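Local coordinates for actin-binding protein (Saccharomyces cerevisiae, PDB 1JO8) that binds actin filaments and regulates ARP2/3 complex-mediated actin assembly, and is represented here by its SH3 domain, at residues A[17-22]-A[38-43]. Sequence-based numbering, arbitrary orientation. Where two conformers were deposited one is given.
Sequences LTFVEN and GELEKD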
loop_
_atom_site.group_PDB
_atom_site.type_symbol
_atom_site.label_atom_id
_atom_site.label_comp_id
_atom_site.label_asym_id
_atom_site.label_seq_id
_atom_site.Cartn_x
_atom_site.Cartn_y
_atom_site.Cartn_z
ATOM N N LEU A 17 -3.131 -0.233 5.883
ATOM C CA LEU A 17 -4.057 -0.421 4.767
ATOM C C LEU A 17 -4.471 -1.879 4.666
ATOM O O LEU A 17 -3.796 -2.783 5.164
ATOM C CB LEU A 17 -3.373 -0.073 3.449
ATOM C CG LEU A 17 -2.967 1.374 3.213
ATOM C CD1 LEU A 17 -2.206 1.544 1.905
ATOM C CD2 LEU A 17 -4.201 2.211 3.189
ATOM N N THR A 18 -5.579 -2.086 3.989
ATOM C CA THR A 18 -6.059 -3.387 3.552
ATOM C C THR A 18 -6.296 -3.262 2.052
ATOM O O THR A 18 -6.921 -2.309 1.620
ATOM C CB THR A 18 -7.377 -3.751 4.255
ATOM O OG1 THR A 18 -7.113 -3.970 5.637
ATOM C CG2 THR A 18 -7.997 -5.042 3.708
ATOM N N PHE A 19 -5.806 -4.193 1.251
ATOM C CA PHE A 19 -5.984 -4.114 -0.182
ATOM C C PHE A 19 -5.894 -5.487 -0.789
ATOM O O PHE A 19 -5.493 -6.422 -0.113
ATOM C CB PHE A 19 -4.996 -3.134 -0.818
ATOM C CG PHE A 19 -3.543 -3.394 -0.504
ATOM C CD1 PHE A 19 -2.825 -4.406 -1.127
ATOM C CD2 PHE A 19 -2.872 -2.562 0.370
ATOM C CE1 PHE A 19 -1.482 -4.585 -0.865
ATOM C CE2 PHE A 19 -1.527 -2.738 0.630
ATOM C CZ PHE A 19 -0.841 -3.756 0.022
ATOM N N VAL A 20 -6.255 -5.597 -2.066
ATOM C CA VAL A 20 -6.167 -6.859 -2.784
ATOM C C VAL A 20 -5.247 -6.707 -3.980
ATOM O O VAL A 20 -4.980 -5.597 -4.433
ATOM C CB VAL A 20 -7.553 -7.382 -3.232
ATOM C CG1 VAL A 20 -8.375 -7.777 -2.011
ATOM C CG2 VAL A 20 -8.278 -6.357 -4.073
ATOM N N GLU A 21 -4.764 -7.833 -4.486
ATOM C CA GLU A 21 -3.930 -7.884 -5.661
ATOM C C GLU A 21 -4.554 -7.004 -6.739
ATOM O O GLU A 21 -5.765 -7.039 -6.979
ATOM C CB GLU A 21 -3.844 -9.337 -6.167
ATOM C CG GLU A 21 -2.767 -9.520 -7.247
ATOM C CD GLU A 21 -2.729 -10.899 -7.883
ATOM O OE1 GLU A 21 -3.450 -11.784 -7.396
ATOM O OE2 GLU A 21 -1.974 -11.095 -8.864
ATOM N N ASN A 22 -3.707 -6.237 -7.407
ATOM C CA ASN A 22 -4.076 -5.322 -8.474
ATOM C C ASN A 22 -4.638 -3.989 -8.060
ATOM O O ASN A 22 -4.732 -3.105 -8.890
ATOM C CB ASN A 22 -4.912 -5.978 -9.543
ATOM C CG ASN A 22 -4.132 -7.024 -10.280
ATOM O OD1 ASN A 22 -2.926 -6.861 -10.530
ATOM N ND2 ASN A 22 -4.788 -8.137 -10.582
ATOM N N GLY A 38 0.934 4.920 2.238
ATOM C CA GLY A 38 0.315 5.264 0.981
ATOM C C GLY A 38 -1.181 5.421 1.118
ATOM O O GLY A 38 -1.738 5.267 2.208
ATOM N N GLU A 39 -1.809 5.706 -0.008
ATOM C CA GLU A 39 -3.232 5.955 -0.095
ATOM C C GLU A 39 -3.842 5.024 -1.131
ATOM O O GLU A 39 -3.321 4.883 -2.232
ATOM C CB GLU A 39 -3.454 7.400 -0.506
ATOM C CG GLU A 39 -4.897 7.748 -0.821
ATOM C CD GLU A 39 -5.096 9.157 -1.361
ATOM O OE1 GLU A 39 -4.162 9.976 -1.207
ATOM O OE2 GLU A 39 -6.211 9.444 -1.876
ATOM N N LEU A 40 -4.949 4.376 -0.826
ATOM C CA LEU A 40 -5.567 3.561 -1.860
ATOM C C LEU A 40 -6.212 4.399 -2.941
ATOM O O LEU A 40 -7.017 5.290 -2.653
ATOM C CB LEU A 40 -6.615 2.625 -1.301
ATOM C CG LEU A 40 -6.136 1.577 -0.309
ATOM C CD1 LEU A 40 -7.268 0.606 0.036
ATOM C CD2 LEU A 40 -4.930 0.844 -0.781
ATOM N N GLU A 41 -5.936 4.065 -4.193
ATOM C CA GLU A 41 -6.635 4.705 -5.285
ATOM C C GLU A 41 -8.147 4.503 -5.147
ATOM O O GLU A 41 -8.948 5.394 -5.468
ATOM C CB GLU A 41 -6.172 4.081 -6.614
ATOM C CG GLU A 41 -6.913 4.624 -7.819
ATOM C CD GLU A 41 -6.885 3.739 -9.077
ATOM O OE1 GLU A 41 -6.617 2.522 -8.995
ATOM O OE2 GLU A 41 -7.093 4.296 -10.181
ATOM N N LYS A 42 -8.567 3.325 -4.713
ATOM C CA LYS A 42 -9.996 3.027 -4.818
ATOM C C LYS A 42 -10.885 3.722 -3.820
ATOM O O LYS A 42 -12.090 3.853 -4.058
ATOM C CB LYS A 42 -10.239 1.519 -4.797
ATOM C CG LYS A 42 -10.020 0.882 -3.458
ATOM C CD LYS A 42 -10.016 -0.653 -3.588
ATOM C CE LYS A 42 -9.905 -1.347 -2.265
ATOM N NZ LYS A 42 -9.933 -2.814 -2.473
ATOM N N ASP A 43 -10.347 4.174 -2.687
ATOM C CA ASP A 43 -11.193 4.743 -1.647
ATOM C C ASP A 43 -10.595 5.881 -0.847
ATOM O O ASP A 43 -11.253 6.373 0.053
ATOM C CB ASP A 43 -11.717 3.643 -0.705
ATOM C CG ASP A 43 -10.655 2.957 0.114
ATOM O OD1 ASP A 43 -9.491 3.433 0.194
ATOM O OD2 ASP A 43 -10.933 1.896 0.730
#
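The Phe19 ring is met obliquely by Leu40, whose CD2 lies 4.1 Å from the ring atom CD2 of Phe19, close to the root of the ring. The same methyl rests 4.0 Å from CB of Phe19, and the two side chains cross at roughly a right angle. With CG in the crowded position between backbone N and carbonyl carbon (chi1 54°), the ring leads away from the strand, toward Ala5 and Tyr53. A second flat group, the peptide carbonyl of Thr18, presses its O on Leu40 CD1 at 3.3 Å, a tight contact for a carbonyl and a methyl.

Leu17 and Leu40 meet tip to tip, each with CG anti to its own carbonyl carbon. CD1 of Leu17 touches CD2 of Leu40 at 3.9 Å, while CD2 of Leu17 lies 4.0 Å from CG of Leu40. In SH3 terms, the returning arm of the RT loop, on its way into the diverging turn, closes over the end of strand 35-40 where the distal loop begins. CD1 of Leu17 also reaches the backbone, 3.8 Å from O of Gly38. An alanine in place of Leu17 would take away both methyls that touch Leu40 and Gly38 O, and would probably loosen the buried apolar join between loop and strand.

Toward solvent the contact thins out. Lys42, extended beyond its first torsion (chi1 72°), brings NZ to 4.2 Å from CG2 of Val20. That ammonium forms a salt bridge with Asp23, whose OD2 also accepts the backbone N-H of Val20.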